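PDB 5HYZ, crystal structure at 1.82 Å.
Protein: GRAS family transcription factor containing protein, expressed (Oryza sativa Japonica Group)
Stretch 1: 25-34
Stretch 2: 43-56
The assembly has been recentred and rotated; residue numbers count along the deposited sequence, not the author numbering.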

# COMPACT_ATOMS: atom_id res chain seq x y z
N GLU A 25 -12.36 11.91 -42.11
CA GLU A 25 -12.25 12.43 -40.74
C GLU A 25 -11.91 11.32 -39.75
O GLU A 25 -10.96 11.44 -38.93
CB GLU A 25 -13.57 13.11 -40.32
CG GLU A 25 -13.83 14.46 -40.99
CD GLU A 25 -12.55 15.18 -41.43
OE1 GLU A 25 -11.78 15.65 -40.53
OE2 GLU A 25 -12.32 15.27 -42.67
N LEU A 26 -12.66 10.23 -39.82
CA LEU A 26 -12.41 9.12 -38.91
C LEU A 26 -11.05 8.49 -39.21
O LEU A 26 -10.32 8.16 -38.30
CB LEU A 26 -13.53 8.08 -38.99
CG LEU A 26 -13.41 6.90 -38.03
CD1 LEU A 26 -13.16 7.41 -36.60
CD2 LEU A 26 -14.63 6.04 -38.15
N ALA A 27 -10.70 8.37 -40.49
CA ALA A 27 -9.40 7.83 -40.89
C ALA A 27 -8.24 8.66 -40.36
O ALA A 27 -7.22 8.14 -39.96
CB ALA A 27 -9.30 7.72 -42.46
N SER A 28 -8.39 9.97 -40.37
CA SER A 28 -7.35 10.82 -39.80
C SER A 28 -7.16 10.56 -38.29
O SER A 28 -6.01 10.50 -37.79
CB SER A 28 -7.69 12.30 -40.01
OG SER A 28 -7.78 12.59 -41.39
N VAL A 29 -8.28 10.46 -37.57
CA VAL A 29 -8.12 10.09 -36.15
C VAL A 29 -7.48 8.72 -35.96
O VAL A 29 -6.57 8.55 -35.13
CB VAL A 29 -9.46 10.11 -35.37
CG1 VAL A 29 -9.21 9.63 -33.89
CG2 VAL A 29 -10.02 11.52 -35.42
N ARG A 30 -7.97 7.73 -36.71
CA ARG A 30 -7.41 6.40 -36.58
C ARG A 30 -5.90 6.40 -36.91
O ARG A 30 -5.13 5.67 -36.28
CB ARG A 30 -8.18 5.42 -37.47
CG ARG A 30 -9.60 5.10 -36.89
CD ARG A 30 -10.36 4.00 -37.65
NE ARG A 30 -9.84 3.89 -39.00
CZ ARG A 30 -8.95 2.98 -39.36
NH1 ARG A 30 -8.52 2.08 -38.50
NH2 ARG A 30 -8.52 2.97 -40.59
N ALA A 31 -5.48 7.21 -37.88
CA ALA A 31 -4.06 7.25 -38.26
C ALA A 31 -3.22 7.78 -37.10
O ALA A 31 -2.18 7.22 -36.74
CB ALA A 31 -3.85 8.12 -39.52
N ALA A 32 -3.71 8.87 -36.51
CA ALA A 32 -2.99 9.53 -35.42
C ALA A 32 -2.99 8.72 -34.12
O ALA A 32 -2.06 8.80 -33.34
CB ALA A 32 -3.61 10.93 -35.18
N ALA A 33 -4.05 7.97 -33.89
CA ALA A 33 -4.18 7.16 -32.68
C ALA A 33 -3.14 6.02 -32.65
O ALA A 33 -2.69 5.58 -33.69
CB ALA A 33 -5.61 6.58 -32.59
N THR A 34 -2.78 5.55 -31.46
CA THR A 34 -1.83 4.44 -31.26
C THR A 34 -2.05 3.80 -29.92
O THR A 34 -2.00 4.51 -28.94
CB THR A 34 -0.34 4.87 -31.17
OG1 THR A 34 -0.00 5.89 -32.11
CG2 THR A 34 0.55 3.67 -31.25
N LEU A 43 -6.14 6.49 -25.86
CA LEU A 43 -7.56 6.74 -25.67
C LEU A 43 -8.29 6.85 -27.02
O LEU A 43 -9.32 6.21 -27.26
CB LEU A 43 -7.73 8.02 -24.82
CG LEU A 43 -9.17 8.40 -24.48
CD1 LEU A 43 -9.68 7.52 -23.36
CD2 LEU A 43 -9.23 9.84 -24.05
N ALA A 44 -7.75 7.66 -27.91
CA ALA A 44 -8.35 7.78 -29.24
C ALA A 44 -8.34 6.45 -29.99
O ALA A 44 -9.27 6.14 -30.73
CB ALA A 44 -7.60 8.84 -30.06
N PHE A 45 -7.30 5.65 -29.79
CA PHE A 45 -7.30 4.33 -30.42
C PHE A 45 -8.53 3.51 -30.06
O PHE A 45 -9.25 2.99 -30.95
CB PHE A 45 -6.00 3.58 -30.06
CG PHE A 45 -5.96 2.16 -30.57
CD1 PHE A 45 -5.43 1.88 -31.82
CD2 PHE A 45 -6.46 1.12 -29.81
CE1 PHE A 45 -5.40 0.57 -32.31
CE2 PHE A 45 -6.44 -0.21 -30.29
CZ PHE A 45 -5.90 -0.48 -31.55
N TYR A 46 -8.82 3.38 -28.75
CA TYR A 46 -9.94 2.53 -28.38
C TYR A 46 -11.28 3.17 -28.72
O TYR A 46 -12.23 2.48 -29.12
CB TYR A 46 -9.88 2.19 -26.88
CG TYR A 46 -8.63 1.37 -26.62
CD1 TYR A 46 -8.58 0.02 -27.02
CD2 TYR A 46 -7.51 1.93 -26.03
CE1 TYR A 46 -7.44 -0.74 -26.81
CE2 TYR A 46 -6.37 1.17 -25.82
CZ TYR A 46 -6.35 -0.15 -26.23
OH TYR A 46 -5.20 -0.88 -26.03
N PHE A 47 -11.37 4.49 -28.57
CA PHE A 47 -12.64 5.15 -28.95
C PHE A 47 -12.91 5.15 -30.44
O PHE A 47 -14.03 5.00 -30.86
CB PHE A 47 -12.66 6.59 -28.42
CG PHE A 47 -13.23 6.69 -27.04
CD1 PHE A 47 -12.46 6.33 -25.93
CD2 PHE A 47 -14.52 7.11 -26.85
CE1 PHE A 47 -12.99 6.43 -24.63
CE2 PHE A 47 -15.08 7.16 -25.56
CZ PHE A 47 -14.29 6.83 -24.45
N ALA A 48 -11.89 5.33 -31.25
CA ALA A 48 -12.07 5.33 -32.70
C ALA A 48 -12.43 3.97 -33.17
O ALA A 48 -13.21 3.81 -34.10
CB ALA A 48 -10.80 5.83 -33.39
N ASP A 49 -11.88 2.95 -32.52
CA ASP A 49 -12.28 1.58 -32.83
C ASP A 49 -13.76 1.34 -32.53
O ASP A 49 -14.50 0.72 -33.33
CB ASP A 49 -11.41 0.61 -32.04
CG ASP A 49 -11.57 -0.84 -32.49
OD1 ASP A 49 -10.86 -1.24 -33.42
OD2 ASP A 49 -12.42 -1.56 -31.92
N ALA A 50 -14.19 1.80 -31.36
CA ALA A 50 -15.59 1.60 -31.01
C ALA A 50 -16.49 2.36 -31.97
O ALA A 50 -17.56 1.85 -32.34
CB ALA A 50 -15.85 2.06 -29.53
N LEU A 51 -16.10 3.59 -32.31
CA LEU A 51 -16.93 4.39 -33.22
C LEU A 51 -17.03 3.67 -34.60
O LEU A 51 -18.12 3.57 -35.20
CB LEU A 51 -16.37 5.77 -33.36
CG LEU A 51 -17.14 6.71 -34.26
CD1 LEU A 51 -18.65 6.74 -33.88
CD2 LEU A 51 -16.55 8.08 -34.24
N SER A 52 -15.90 3.15 -35.07
CA SER A 52 -15.95 2.35 -36.31
C SER A 52 -16.91 1.21 -36.23
O SER A 52 -17.70 1.01 -37.13
CB SER A 52 -14.59 1.75 -36.68
OG SER A 52 -13.63 2.75 -36.83
N ARG A 53 -16.81 0.41 -35.17
CA ARG A 53 -17.73 -0.71 -35.03
C ARG A 53 -19.20 -0.28 -34.99
O ARG A 53 -20.06 -0.92 -35.58
CB ARG A 53 -17.41 -1.51 -33.77
CG ARG A 53 -16.19 -2.38 -33.86
CD ARG A 53 -16.04 -3.18 -32.57
NE ARG A 53 -15.39 -4.47 -32.79
CZ ARG A 53 -14.10 -4.70 -32.60
NH1 ARG A 53 -13.30 -3.72 -32.17
NH2 ARG A 53 -13.59 -5.91 -32.83
N ARG A 54 -19.47 0.80 -34.27
CA ARG A 54 -20.83 1.36 -34.26
C ARG A 54 -21.32 1.66 -35.69
O ARG A 54 -22.43 1.32 -36.06
CB ARG A 54 -20.88 2.66 -33.41
CG ARG A 54 -22.31 3.19 -33.20
CD ARG A 54 -22.26 4.46 -32.39
NE ARG A 54 -23.57 5.08 -32.25
CZ ARG A 54 -24.51 4.74 -31.37
NH1 ARG A 54 -24.34 3.76 -30.50
NH2 ARG A 54 -25.65 5.44 -31.34
N LEU A 55 -20.48 2.33 -36.46
CA LEU A 55 -20.85 2.70 -37.83
C LEU A 55 -20.99 1.49 -38.72
O LEU A 55 -21.86 1.46 -39.57
CB LEU A 55 -19.82 3.67 -38.39
CG LEU A 55 -19.91 5.00 -37.68
CD1 LEU A 55 -18.94 6.02 -38.20
CD2 LEU A 55 -21.34 5.50 -37.76
N ALA A 56 -20.17 0.47 -38.49
CA ALA A 56 -20.21 -0.71 -39.34
C ALA A 56 -21.48 -1.52 -39.09
O ALA A 56 -22.06 -2.11 -40.00
CB ALA A 56 -18.99 -1.57 -39.11

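How do the two backbones meet? Helix 25-32 and helix 43-56 run roughly antiparallel, at 144° between their directions, and their axes approach to 8.9 Å. The chains draw together toward A33, the first residue past the end of the first helix: the CA atoms of R30 and A48 are 6.2 Å apart, those of A33 and F45 4.8 Å.

What permits so close an approach? Alanine does, with a side chain of one methyl. A33 CB lies 3.4 Å from F45 N and 3.9 Å from A44 CB, so the methyl packs directly against the backbone of the second helix. A48, also pointing toward its partner helix, receives V29 CG1 at 4.1 Å and R30 CG at 3.8 Å from its CB.

What fills the wider end? L26, with chi1 t and chi2 p, inserts as a knob among A48, L51, S52 and L55. Its CD1 reaches L51 CD2 at 4.2 Å, while its CD2 lies 4.3 Å from L55 CD1.

How do polar residues fit? No hydrogen bond crosses the contact, which rests on apolar packing and buries 405 Å² in total. S52 OG instead donates to A48 O within its own helix (3.0 Å), leaving a compact side chain beside L26. R30 contributes its aliphatic portion, with CD 3.6 Å from S52 OG.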